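Local coordinates for protein anthranilate synthase component I (Streptococcus pneumoniae serotype 4, PDB 5KCK) that forms one component of a two-component enzyme, a mixed alpha and beta (alpha+beta) protein built on large antiparallel sheets and paired here with a second copy of itself, at residues A[39-44]-A[129-134]; A[122-127]-A[245-250]; A[254-259]-A[404-409]. One frame throughout, in Å; residues are numbered along the deposited sequence.

Contact 1 (A[39-44]-A[129-134]); sequences ARFSIL and YMVFDH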
# COMPACT_ATOMS: atom_id res chain seq x y z
N ALA A 39 0.86 4.67 -1.95
CA ALA A 39 2.09 4.98 -1.23
C ALA A 39 3.30 4.91 -2.16
O ALA A 39 3.58 3.86 -2.74
CB ALA A 39 2.27 4.02 -0.06
N ARG A 40 4.01 6.03 -2.30
CA ARG A 40 5.15 6.12 -3.20
C ARG A 40 6.45 6.31 -2.42
O ARG A 40 7.26 5.38 -2.33
CB ARG A 40 4.94 7.25 -4.21
CG ARG A 40 5.67 7.03 -5.51
CD ARG A 40 4.89 7.62 -6.68
NE ARG A 40 3.52 7.10 -6.71
CZ ARG A 40 2.63 7.37 -7.65
NH1 ARG A 40 2.96 8.17 -8.67
NH2 ARG A 40 1.42 6.85 -7.59
N PHE A 41 6.69 7.49 -1.83
CA PHE A 41 7.96 7.76 -1.17
C PHE A 41 7.72 8.47 0.16
O PHE A 41 6.77 9.23 0.32
CB PHE A 41 8.90 8.63 -2.03
CG PHE A 41 9.39 7.96 -3.28
CD1 PHE A 41 10.37 6.98 -3.23
CD2 PHE A 41 8.86 8.30 -4.52
CE1 PHE A 41 10.82 6.35 -4.39
CE2 PHE A 41 9.30 7.67 -5.69
CZ PHE A 41 10.29 6.69 -5.62
N SER A 42 8.62 8.22 1.11
CA SER A 42 8.70 8.99 2.35
C SER A 42 10.14 9.42 2.56
O SER A 42 11.07 8.60 2.45
CB SER A 42 8.21 8.19 3.56
OG SER A 42 6.86 7.77 3.40
N ILE A 43 10.34 10.69 2.83
CA ILE A 43 11.65 11.25 3.10
C ILE A 43 11.71 11.63 4.56
O ILE A 43 10.80 12.30 5.08
CB ILE A 43 11.94 12.48 2.22
CG1 ILE A 43 11.81 12.12 0.74
CG2 ILE A 43 13.31 13.05 2.56
CD1 ILE A 43 11.45 13.31 -0.11
N LEU A 44 12.77 11.20 5.23
CA LEU A 44 13.08 11.59 6.59
C LEU A 44 14.48 12.17 6.55
O LEU A 44 15.39 11.56 5.98
CB LEU A 44 12.99 10.37 7.51
CG LEU A 44 12.62 10.54 8.98
CD1 LEU A 44 12.28 9.19 9.56
CD2 LEU A 44 13.76 11.16 9.74
N TYR A 129 19.86 11.58 5.36
CA TYR A 129 18.43 11.39 5.18
C TYR A 129 18.16 9.93 4.81
O TYR A 129 19.07 9.17 4.47
CB TYR A 129 17.88 12.34 4.11
CG TYR A 129 18.53 12.12 2.76
CD1 TYR A 129 19.76 12.69 2.46
CD2 TYR A 129 17.92 11.31 1.81
CE1 TYR A 129 20.37 12.48 1.23
CE2 TYR A 129 18.52 11.09 0.58
CZ TYR A 129 19.74 11.68 0.30
OH TYR A 129 20.35 11.47 -0.91
N MSE A 130 16.89 9.55 4.90
CA MSE A 130 16.42 8.24 4.47
C MSE A 130 15.32 8.44 3.45
O MSE A 130 14.54 9.38 3.56
CB MSE A 130 15.84 7.43 5.62
CG MSE A 130 16.72 7.21 6.81
SE MSE A 130 15.62 6.45 8.22
CE MSE A 130 14.97 4.94 7.36
N VAL A 131 15.23 7.54 2.47
CA VAL A 131 14.13 7.53 1.52
C VAL A 131 13.47 6.17 1.59
O VAL A 131 14.12 5.14 1.37
CB VAL A 131 14.61 7.85 0.10
CG1 VAL A 131 13.43 7.98 -0.86
CG2 VAL A 131 15.42 9.15 0.10
N PHE A 132 12.18 6.15 1.92
CA PHE A 132 11.38 4.94 1.89
C PHE A 132 10.81 4.79 0.48
O PHE A 132 9.96 5.57 0.06
CB PHE A 132 10.25 4.99 2.91
CG PHE A 132 10.70 4.86 4.35
CD1 PHE A 132 11.37 5.90 4.97
CD2 PHE A 132 10.42 3.71 5.08
CE1 PHE A 132 11.78 5.78 6.30
CE2 PHE A 132 10.82 3.59 6.40
CZ PHE A 132 11.51 4.63 7.01
N ASP A 133 11.30 3.79 -0.26
CA ASP A 133 10.74 3.47 -1.57
C ASP A 133 9.68 2.41 -1.33
O ASP A 133 9.95 1.21 -1.37
CB ASP A 133 11.83 3.00 -2.53
CG ASP A 133 11.33 2.80 -3.96
OD1 ASP A 133 10.10 2.77 -4.18
OD2 ASP A 133 12.17 2.66 -4.86
N HIS A 134 8.45 2.87 -1.08
CA HIS A 134 7.39 1.96 -0.67
C HIS A 134 7.03 0.97 -1.76
O HIS A 134 6.68 -0.18 -1.46
CB HIS A 134 6.14 2.74 -0.24
CG HIS A 134 6.35 3.58 0.98
ND1 HIS A 134 6.72 3.04 2.19
CD2 HIS A 134 6.27 4.92 1.17
CE1 HIS A 134 6.84 4.01 3.08
NE2 HIS A 134 6.58 5.16 2.49
O HOH W 1 7.74 3.85 -4.27

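Contact 2 (A[122-127]-A[245-250]); sequences HFFVYE and YDFGDY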
# COMPACT_ATOMS: atom_id res chain seq x y z
N HIS A 122 11.97 29.42 5.48
CA HIS A 122 12.78 28.63 6.40
C HIS A 122 13.06 27.28 5.75
O HIS A 122 12.13 26.50 5.50
CB HIS A 122 12.07 28.45 7.74
CG HIS A 122 12.99 28.23 8.89
ND1 HIS A 122 12.60 28.40 10.20
CD2 HIS A 122 14.29 27.84 8.94
CE1 HIS A 122 13.61 28.14 11.00
NE2 HIS A 122 14.65 27.79 10.26
N PHE A 123 14.33 27.00 5.49
CA PHE A 123 14.76 25.71 4.96
C PHE A 123 15.88 25.15 5.81
O PHE A 123 16.75 25.90 6.29
CB PHE A 123 15.23 25.82 3.50
CG PHE A 123 14.12 25.95 2.51
CD1 PHE A 123 13.46 24.83 2.03
CD2 PHE A 123 13.73 27.20 2.04
CE1 PHE A 123 12.43 24.94 1.11
CE2 PHE A 123 12.70 27.33 1.12
CZ PHE A 123 12.04 26.20 0.65
N PHE A 124 15.88 23.84 5.99
CA PHE A 124 17.06 23.13 6.45
C PHE A 124 17.69 22.41 5.26
O PHE A 124 17.00 21.92 4.36
CB PHE A 124 16.71 22.12 7.55
CG PHE A 124 16.33 22.73 8.87
CD1 PHE A 124 17.24 23.46 9.62
CD2 PHE A 124 15.06 22.52 9.40
CE1 PHE A 124 16.89 24.01 10.85
CE2 PHE A 124 14.71 23.05 10.63
CZ PHE A 124 15.62 23.80 11.36
N VAL A 125 19.02 22.32 5.26
CA VAL A 125 19.78 21.76 4.14
C VAL A 125 20.46 20.48 4.61
O VAL A 125 21.28 20.51 5.54
CB VAL A 125 20.81 22.77 3.61
CG1 VAL A 125 21.51 22.22 2.39
CG2 VAL A 125 20.12 24.10 3.30
N TYR A 126 20.14 19.36 3.96
CA TYR A 126 20.48 18.03 4.46
C TYR A 126 21.34 17.24 3.48
O TYR A 126 21.09 17.22 2.27
CB TYR A 126 19.22 17.19 4.72
CG TYR A 126 18.26 17.73 5.74
CD1 TYR A 126 18.39 17.41 7.09
CD2 TYR A 126 17.21 18.55 5.36
CE1 TYR A 126 17.49 17.90 8.03
CE2 TYR A 126 16.32 19.05 6.28
CZ TYR A 126 16.46 18.72 7.62
OH TYR A 126 15.56 19.23 8.53
N GLU A 127 22.34 16.55 4.04
CA GLU A 127 23.05 15.47 3.36
C GLU A 127 22.92 14.15 4.12
O GLU A 127 23.59 13.18 3.77
CB GLU A 127 24.52 15.83 3.17
CG GLU A 127 25.22 16.21 4.45
CD GLU A 127 26.66 16.67 4.23
OE1 GLU A 127 26.95 17.20 3.12
OE2 GLU A 127 27.49 16.49 5.15
N TYR A 245 7.22 19.04 9.91
CA TYR A 245 8.47 19.78 9.98
C TYR A 245 8.68 20.30 11.39
O TYR A 245 7.85 21.07 11.89
CB TYR A 245 8.49 20.97 9.01
CG TYR A 245 8.51 20.67 7.54
CD1 TYR A 245 8.57 19.36 7.06
CD2 TYR A 245 8.50 21.71 6.60
CE1 TYR A 245 8.60 19.10 5.69
CE2 TYR A 245 8.53 21.46 5.24
CZ TYR A 245 8.57 20.16 4.79
OH TYR A 245 8.60 19.92 3.43
N ASP A 246 9.78 19.92 12.02
CA ASP A 246 10.10 20.41 13.36
C ASP A 246 11.20 21.46 13.24
O ASP A 246 12.37 21.14 13.04
CB ASP A 246 10.55 19.27 14.28
CG ASP A 246 10.70 19.74 15.73
OD1 ASP A 246 10.54 20.95 15.99
OD2 ASP A 246 10.99 18.90 16.61
N PHE A 247 10.81 22.73 13.39
CA PHE A 247 11.78 23.82 13.36
C PHE A 247 12.27 24.18 14.75
O PHE A 247 12.99 25.17 14.90
CB PHE A 247 11.18 25.04 12.66
CG PHE A 247 10.97 24.85 11.17
CD1 PHE A 247 12.02 25.01 10.29
CD2 PHE A 247 9.72 24.53 10.66
CE1 PHE A 247 11.84 24.84 8.93
CE2 PHE A 247 9.53 24.36 9.30
CZ PHE A 247 10.60 24.51 8.43
N GLY A 248 11.92 23.40 15.77
CA GLY A 248 12.39 23.69 17.10
C GLY A 248 11.38 24.46 17.92
O GLY A 248 10.69 23.87 18.76
N ASP A 249 11.28 25.76 17.71
CA ASP A 249 10.30 26.55 18.44
C ASP A 249 8.95 26.62 17.72
O ASP A 249 8.02 27.22 18.25
CB ASP A 249 10.83 27.97 18.71
CG ASP A 249 11.23 28.70 17.45
OD1 ASP A 249 11.58 28.04 16.45
OD2 ASP A 249 11.20 29.95 17.46
N TYR A 250 8.83 26.01 16.55
CA TYR A 250 7.52 25.84 15.93
C TYR A 250 7.57 24.62 15.03
O TYR A 250 8.64 24.15 14.63
CB TYR A 250 7.07 27.09 15.15
CG TYR A 250 7.83 27.38 13.88
CD1 TYR A 250 9.06 28.03 13.91
CD2 TYR A 250 7.30 27.05 12.63
CE1 TYR A 250 9.76 28.31 12.75
CE2 TYR A 250 7.99 27.34 11.45
CZ TYR A 250 9.22 27.97 11.52
OH TYR A 250 9.94 28.25 10.37

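Contact 3 (A[254-259]-A[404-409]); sequences GASPES and DLAIAI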
# COMPACT_ATOMS: atom_id res chain seq x y z
N GLY A 254 0.96 19.10 7.99
CA GLY A 254 -0.04 19.31 6.97
C GLY A 254 -0.24 18.12 6.05
O GLY A 254 0.57 17.19 6.01
N ALA A 255 -1.34 18.20 5.30
CA ALA A 255 -1.77 17.17 4.37
C ALA A 255 -2.35 17.85 3.12
O ALA A 255 -3.50 17.63 2.73
CB ALA A 255 -2.79 16.24 5.01
N SER A 256 -1.56 18.70 2.49
CA SER A 256 -2.03 19.42 1.31
C SER A 256 -2.26 18.46 0.16
O SER A 256 -1.36 17.69 -0.19
CB SER A 256 -1.03 20.48 0.89
OG SER A 256 -1.45 21.06 -0.33
N PRO A 257 -3.44 18.47 -0.46
CA PRO A 257 -3.68 17.65 -1.65
C PRO A 257 -3.35 18.34 -2.97
O PRO A 257 -3.50 17.71 -4.03
CB PRO A 257 -5.18 17.35 -1.55
CG PRO A 257 -5.75 18.56 -0.88
CD PRO A 257 -4.68 19.09 0.05
N GLU A 258 -2.88 19.58 -2.95
CA GLU A 258 -2.73 20.39 -4.15
C GLU A 258 -1.27 20.79 -4.33
O GLU A 258 -0.72 21.54 -3.53
CB GLU A 258 -3.62 21.63 -4.09
CG GLU A 258 -5.10 21.31 -3.89
CD GLU A 258 -6.00 22.53 -4.10
OE1 GLU A 258 -5.52 23.54 -4.65
OE2 GLU A 258 -7.19 22.46 -3.70
N SER A 259 -0.65 20.28 -5.39
CA SER A 259 0.69 20.71 -5.76
C SER A 259 0.66 22.16 -6.24
O SER A 259 -0.26 22.58 -6.94
CB SER A 259 1.24 19.82 -6.87
OG SER A 259 2.47 20.34 -7.35
N ASP A 404 9.83 20.04 -5.73
CA ASP A 404 8.43 19.66 -5.62
C ASP A 404 7.80 20.43 -4.47
O ASP A 404 8.20 20.25 -3.31
CB ASP A 404 8.30 18.15 -5.41
CG ASP A 404 6.87 17.66 -5.54
OD1 ASP A 404 6.01 18.48 -5.93
OD2 ASP A 404 6.62 16.47 -5.26
N LEU A 405 6.83 21.28 -4.78
CA LEU A 405 6.24 22.19 -3.81
C LEU A 405 4.73 22.01 -3.76
O LEU A 405 4.06 22.05 -4.80
CB LEU A 405 6.58 23.64 -4.16
CG LEU A 405 8.04 24.07 -3.99
CD1 LEU A 405 8.20 25.51 -4.43
CD2 LEU A 405 8.49 23.90 -2.54
N ALA A 406 4.19 21.83 -2.55
CA ALA A 406 2.76 21.83 -2.33
C ALA A 406 2.25 23.22 -1.97
O ALA A 406 2.96 24.03 -1.37
CB ALA A 406 2.40 20.85 -1.21
N ILE A 407 0.99 23.50 -2.34
CA ILE A 407 0.30 24.68 -1.83
C ILE A 407 0.04 24.50 -0.33
O ILE A 407 -0.50 23.48 0.10
CB ILE A 407 -1.02 24.89 -2.57
CG1 ILE A 407 -0.82 24.92 -4.09
CG2 ILE A 407 -1.71 26.17 -2.07
CD1 ILE A 407 -2.15 24.95 -4.84
N ALA A 408 0.38 25.52 0.46
CA ALA A 408 0.26 25.41 1.92
C ALA A 408 -1.19 25.68 2.37
O ALA A 408 -1.51 26.67 3.02
CB ALA A 408 1.25 26.33 2.61
N ILE A 409 -2.07 24.77 1.98
CA ILE A 409 -3.41 24.68 2.54
C ILE A 409 -3.49 23.40 3.35
O ILE A 409 -2.61 22.54 3.27
CB ILE A 409 -4.50 24.71 1.46
CG1 ILE A 409 -4.32 23.52 0.51
CG2 ILE A 409 -4.53 26.04 0.70
CD1 ILE A 409 -5.29 23.52 -0.64

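Contact 1 (A[39-44]-A[129-134])
S42 OG is gripped by two groups: H134 NE2 donates to S42 OG across the contact at 2.8 Å, and E30 of the second subunit hydrogen-bonds the same hydroxyl. The oxygen lies only 6° out of the H134 ring plane, so the imidazole presents its N-H edge-on. S42 OG stands beside the backbone N and anti to the carbonyl carbon (chi1 -59°), which places it on the histidine's side of the ladder. A serine suits this place, being small and able to both accept and donate; since the histidine donates, the serine's own proton probably goes to E30 of the second subunit.

Next along the strands, which run antiparallel with their short axes 4.6 Å apart, S42 and F132 form one hydrogen-bonded pair, with F132 N to S42 O at 2.7 Å, and L44 with selenomethionine M130 forms the next, with M130 N to L44 O also at 2.7 Å. Near the end of the ladder H134 N donates to R40 O, and a water bridges R40 O to D133 OD1.

On the face bearing F41, I43, V131 and D133, the F41 ring and the D133 carboxylate lie side by side, planes 44° apart, with F41 CE1 3.6 Å from D133 CG. F41 CD1 also meets V131 CG1 at 4.0 Å. The phenylalanine lends carbon to P88 and V131, while D133 OD1 takes the water and a weak bond from K136 N. The face of S42, L44, M130 and F132 is apolar apart from the serine and is packed by P14, A17, L12 and S13 of the second subunit. Because 41-44 also pairs with a strand of that subunit, the arrangement is that of an antiparallel ladder continued across a dimer interface.

Contact 2 (A[122-127]-A[245-250])
H122 and F247 form an offset stack, centroids 4.4 Å apart and planes 29° from parallel, with F247 CD1 lying 3.4 Å above the centre of the imidazole. H122 CG, anti to its backbone N (chi1 -154°), is thereby carried to 3.6 Å from F247 CE1. F124 and F247 make a near-parallel pair, planes 23° apart, displaced until little of one ring covers the other; still, F124 CE2 comes to 3.3 Å from F247 CD1, a tight approach. F247 CD1 is therefore held between H122 and F124, a place where a flat, purely carbon ring fits well.

Among the hydrogen bonds, H122 ND1 meets Y250 OH at 2.7 Å, the hydroxyl near the imidazole plane, and either could be the donor. H122 NE2 is bonded to E51 of the neighbouring strand, and the bonds at ND1 and NE2 together set the ring's rotation. Y250 OH also sits 3.6 Å above the F247 ring, offset toward the rim.

Turn bonds shape the partner segment. D246 OD1 accepts from G248 N at 2.8 Å, an Asx turn, and also from Q251. F247 N pairs with Y250 O, closing the hairpin between strands 242-246 and 250-254. G248, having no CB, tolerates backbone angles that would jam one against F247 O.

The contact packs strand 121-126 of the large sheet against this turn, linking the N-terminal family region to the later one. Its chemistry implies a buried aromatic cluster in which the histidine can lie against F247 because each of its nitrogens has a partner.

Contact 3 (A[254-259]-A[404-409])
The E258 carboxylate is the flat group here: I409 CD1 lies over one face, almost directly above E258 CD at 3.7 Å, while I407 CD1 approaches from the side, somewhat out of the plane, also 3.7 Å from E258 OE1. E258 and I409 cross at about a right angle. Glutamate suits the place because its aliphatic chain packs on these terminal methyls. I409 CG1, between its backbone N and carbonyl carbon (chi1 60°), is brought to 3.9 Å from S256 OG.

The segments meet where strands 259-264 and 403-407 pair in a large antiparallel sheet, S259 opposite A406 as a non-hydrogen-bonded pair with CA atoms 4.2 Å apart. One rung follows: I407 N donates to E258 O at 2.9 Å, nearly along the C=O axis. Beyond it the pairing passes from backbone to side chain, with A408 at the centre of an inverse gamma turn. S256, its OG anti to the backbone N, suits this place by having a short polar arm that can donate to a backbone carbonyl. E258 N adds a weak bond back to S256 OG. At the far end D404 OD1 is bonded to Y241. The turn's carbonyl, I407 O, receives S256 OG at 2.6 Å together with I409 N at 2.8 Å.

From the N terminus, the strand holding 39-44 waits until 129-134 returns to it, so contact 1 closes a loop of 84 residues. Segment 122-127 lies within that loop but finds its partner only at 245-250; contact 2 therefore crosses contact 1, and strands 121-126 and 128-133 enter different sheets. Contact 3 opens after both have closed, joining 254-259 to 404-409 over 144 residues. Contacts 2 and 3 both reach the large antiparallel sheet. Contact 2 ties the N-terminal family region to the later one, whereas contacts 1 and 3 each stay within one. Contacts 1 and 2 touch the second subunit; the centre of contact 3 lies about 3 Å from the chain's centre in space.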